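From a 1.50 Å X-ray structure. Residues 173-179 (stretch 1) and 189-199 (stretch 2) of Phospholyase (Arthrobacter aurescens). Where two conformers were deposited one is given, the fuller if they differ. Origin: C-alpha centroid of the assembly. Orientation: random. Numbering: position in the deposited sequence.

Stretch 1 (173-179) ALRIPDV
Stretch 2 (189-199) VLLEQSLADVD

Residues 189-199 form an uninterrupted stretch of helix, with phi near -65° and psi near -40° throughout, held by i to i+4 bonds such as Ser194 N to Leu190 O (3.0 Å) and Val198 N to Ser194 O (3.2 Å). Residues 173-179 are extended: Ala173 and Leu174 end a strand, and the chain then continues as loop with psi between 106° and 141° until Val179, where phi/psi of -86/-3 breaks the pattern. The two run in opposite directions. Leu174 CA lies 7.2 Å from Val198 CA, and Pro177 CA lies 6.5 Å from Ser194 CA, so three residues of extended chain match about one turn of helix. Together the stretches bury 316 Å².

The closest fit is at Pro177, whose CA-to-CB bond points toward the helix. Its ring, puckered C-gamma endo, sits over the turn between Leu190 and Ser194. Pro177 CB lies 3.9 Å from Leu190 CG, while Pro177 CG approaches Ser194 OG at 3.6 Å. The ring lies against the serine side chain, with Pro177 CG 3.8 Å from Ser194 CB. Ser194 (chi1 70°, p) turns its hydroxyl back to its own helix, where OG donates to Leu191 O at 2.9 Å; the proline carbon therefore meets a polar atom whose proton is already used.

Leu190 (t, p) is the reciprocal bump, also pointing toward the other stretch and covered over 64 Å². Its methyl CD2 reaches the C-terminal end of the first stretch, 3.8 Å from Asp178 O and 4.3 Å from Val179 CG1 (Val179 chi1 m). Asp178 itself points its CA-to-CB bond away, so its backbone provides the contact. Ile176 (m, m) likewise points away and leaves the helix untouched.

At the other end, Leu174 (m, t) starts sideways but its tip comes nearer the helix. Leu174 CD1 lies 4.2 Å from Val198 CG2 (Val198 chi1 t), a looser apolar contact, and Leu174 CD2 lies 4.3 Å from Asp197 O.

No direct hydrogen bond crosses the interface. Between the leucine and proline contacts, water fills the gap and serves the backbone of Arg175, whose side chain (t, p, p) leads away. One water accepts from Arg175 N at 2.8 Å and donates to Asp197 OD2 at 2.8 Å; the CA-to-CB bond of Asp197 (chi1 -71°, m) points toward the other stretch. A second donates to Ser194 O at 3.0 Å and makes a weak bond, also as donor, to Arg175 O at 3.3 Å. Both polar backbone atoms of Arg175 are thus linked to the helix through solvent, complementing the direct apolar packing.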

# COMPACT_ATOMS: atom_id res chain seq x y z
N ALA A 173 19.81 10.85 13.46
CA ALA A 173 20.52 10.24 12.33
C ALA A 173 21.95 9.87 12.67
O ALA A 173 22.70 10.69 13.31
CB ALA A 173 20.47 11.21 11.20
N LEU A 174 22.38 8.64 12.36
CA LEU A 174 23.72 8.09 12.69
C LEU A 174 24.61 8.07 11.47
O LEU A 174 24.20 7.68 10.36
CB LEU A 174 23.58 6.65 13.26
CG LEU A 174 22.76 6.47 14.56
CD1 LEU A 174 22.45 5.05 14.84
CD2 LEU A 174 23.43 7.16 15.72
N ARG A 175 25.89 8.39 11.65
CA ARG A 175 26.89 8.14 10.59
C ARG A 175 27.36 6.71 10.74
O ARG A 175 28.04 6.34 11.71
CB ARG A 175 28.10 9.13 10.73
CG ARG A 175 29.15 8.92 9.61
CD ARG A 175 28.72 9.25 8.17
NE ARG A 175 28.23 10.62 8.03
CZ ARG A 175 28.76 11.60 7.31
NH1 ARG A 175 29.84 11.41 6.53
NH2 ARG A 175 28.19 12.79 7.36
N ILE A 176 26.89 5.83 9.82
CA ILE A 176 27.19 4.38 9.95
C ILE A 176 28.66 4.15 9.51
O ILE A 176 29.05 4.68 8.45
CB ILE A 176 26.21 3.58 9.06
CG1 ILE A 176 24.71 3.83 9.37
CG2 ILE A 176 26.51 2.07 9.05
CD1 ILE A 176 24.23 3.29 10.72
N PRO A 177 29.47 3.45 10.30
CA PRO A 177 30.92 3.31 10.00
C PRO A 177 31.18 2.41 8.75
O PRO A 177 30.50 1.38 8.58
CB PRO A 177 31.50 2.70 11.25
CG PRO A 177 30.36 2.01 11.91
CD PRO A 177 29.18 2.88 11.62
N ASP A 178 32.17 2.82 7.93
CA ASP A 178 32.54 2.12 6.73
C ASP A 178 34.10 1.85 6.78
O ASP A 178 34.83 2.82 6.85
CB ASP A 178 32.17 2.93 5.50
CG ASP A 178 32.42 2.22 4.13
OD1 ASP A 178 32.73 1.05 4.11
OD2 ASP A 178 32.25 2.98 3.13
N VAL A 179 34.49 0.58 6.75
CA VAL A 179 35.95 0.20 6.82
C VAL A 179 36.59 0.22 5.44
O VAL A 179 37.82 0.01 5.35
CB VAL A 179 36.19 -1.17 7.51
CG1 VAL A 179 35.57 -1.21 8.89
CG2 VAL A 179 35.72 -2.33 6.68
N VAL A 189 39.38 1.92 16.64
CA VAL A 189 39.02 3.29 17.04
C VAL A 189 37.68 3.70 16.32
O VAL A 189 36.84 4.37 16.89
CB VAL A 189 40.14 4.38 16.80
CG1 VAL A 189 40.47 4.58 15.35
CG2 VAL A 189 39.73 5.72 17.36
N LEU A 190 37.56 3.33 15.05
CA LEU A 190 36.31 3.63 14.29
C LEU A 190 35.12 2.99 14.93
O LEU A 190 34.04 3.70 15.11
CB LEU A 190 36.44 3.18 12.82
CG LEU A 190 35.23 3.35 11.95
CD1 LEU A 190 34.79 4.80 11.78
CD2 LEU A 190 35.48 2.70 10.60
N LEU A 191 35.24 1.74 15.40
CA LEU A 191 34.13 1.07 16.06
C LEU A 191 33.81 1.78 17.39
O LEU A 191 32.62 2.02 17.73
CB LEU A 191 34.38 -0.43 16.27
CG LEU A 191 33.38 -1.22 17.14
CD1 LEU A 191 32.06 -1.31 16.38
CD2 LEU A 191 33.86 -2.63 17.46
N GLU A 192 34.87 2.10 18.20
CA GLU A 192 34.64 2.71 19.54
C GLU A 192 33.96 4.06 19.36
O GLU A 192 32.95 4.33 20.09
CB GLU A 192 36.01 2.83 20.31
N GLN A 193 34.39 4.90 18.41
CA GLN A 193 33.87 6.26 18.22
C GLN A 193 32.41 6.18 17.68
O GLN A 193 31.49 6.93 18.13
CB GLN A 193 34.67 7.15 17.28
CG GLN A 193 36.07 7.46 17.81
CD GLN A 193 36.93 8.26 16.81
OE1 GLN A 193 36.65 8.33 15.60
NE2 GLN A 193 37.97 8.89 17.33
N SER A 194 32.13 5.22 16.79
CA SER A 194 30.75 5.07 16.24
C SER A 194 29.77 4.62 17.32
O SER A 194 28.60 5.08 17.35
CB SER A 194 30.72 4.10 15.04
OG SER A 194 30.95 2.77 15.43
N LEU A 195 30.18 3.73 18.26
CA LEU A 195 29.31 3.30 19.33
C LEU A 195 29.09 4.42 20.36
O LEU A 195 28.01 4.53 20.95
CB LEU A 195 29.78 1.99 19.98
CG LEU A 195 29.63 0.72 19.07
CD1 LEU A 195 30.34 -0.46 19.78
CD2 LEU A 195 28.18 0.39 18.79
N ALA A 196 30.12 5.26 20.52
CA ALA A 196 29.89 6.45 21.41
C ALA A 196 28.90 7.42 20.83
O ALA A 196 28.09 8.03 21.59
CB ALA A 196 31.24 7.17 21.65
N ASP A 197 28.88 7.56 19.51
CA ASP A 197 27.85 8.37 18.87
C ASP A 197 26.42 7.77 19.11
O ASP A 197 25.42 8.53 19.30
CB ASP A 197 28.05 8.45 17.34
CG ASP A 197 29.22 9.27 16.86
OD1 ASP A 197 29.90 9.88 17.65
OD2 ASP A 197 29.41 9.23 15.57
N VAL A 198 26.29 6.43 19.11
CA VAL A 198 25.03 5.79 19.41
C VAL A 198 24.62 6.09 20.90
O VAL A 198 23.41 6.43 21.15
CB VAL A 198 25.05 4.26 19.16
CG1 VAL A 198 23.82 3.56 19.60
CG2 VAL A 198 25.34 3.97 17.71
N ASP A 199 25.56 5.93 21.86
CA ASP A 199 25.31 6.28 23.25
C ASP A 199 24.73 7.72 23.38
O ASP A 199 23.68 7.93 24.05
CB ASP A 199 26.57 6.25 24.07
CG ASP A 199 27.23 4.84 24.20
OD1 ASP A 199 26.49 3.82 24.14
OD2 ASP A 199 28.48 4.89 24.52
O HOH W 1 27.15 5.44 14.79
O HOH W 2 27.03 8.59 14.25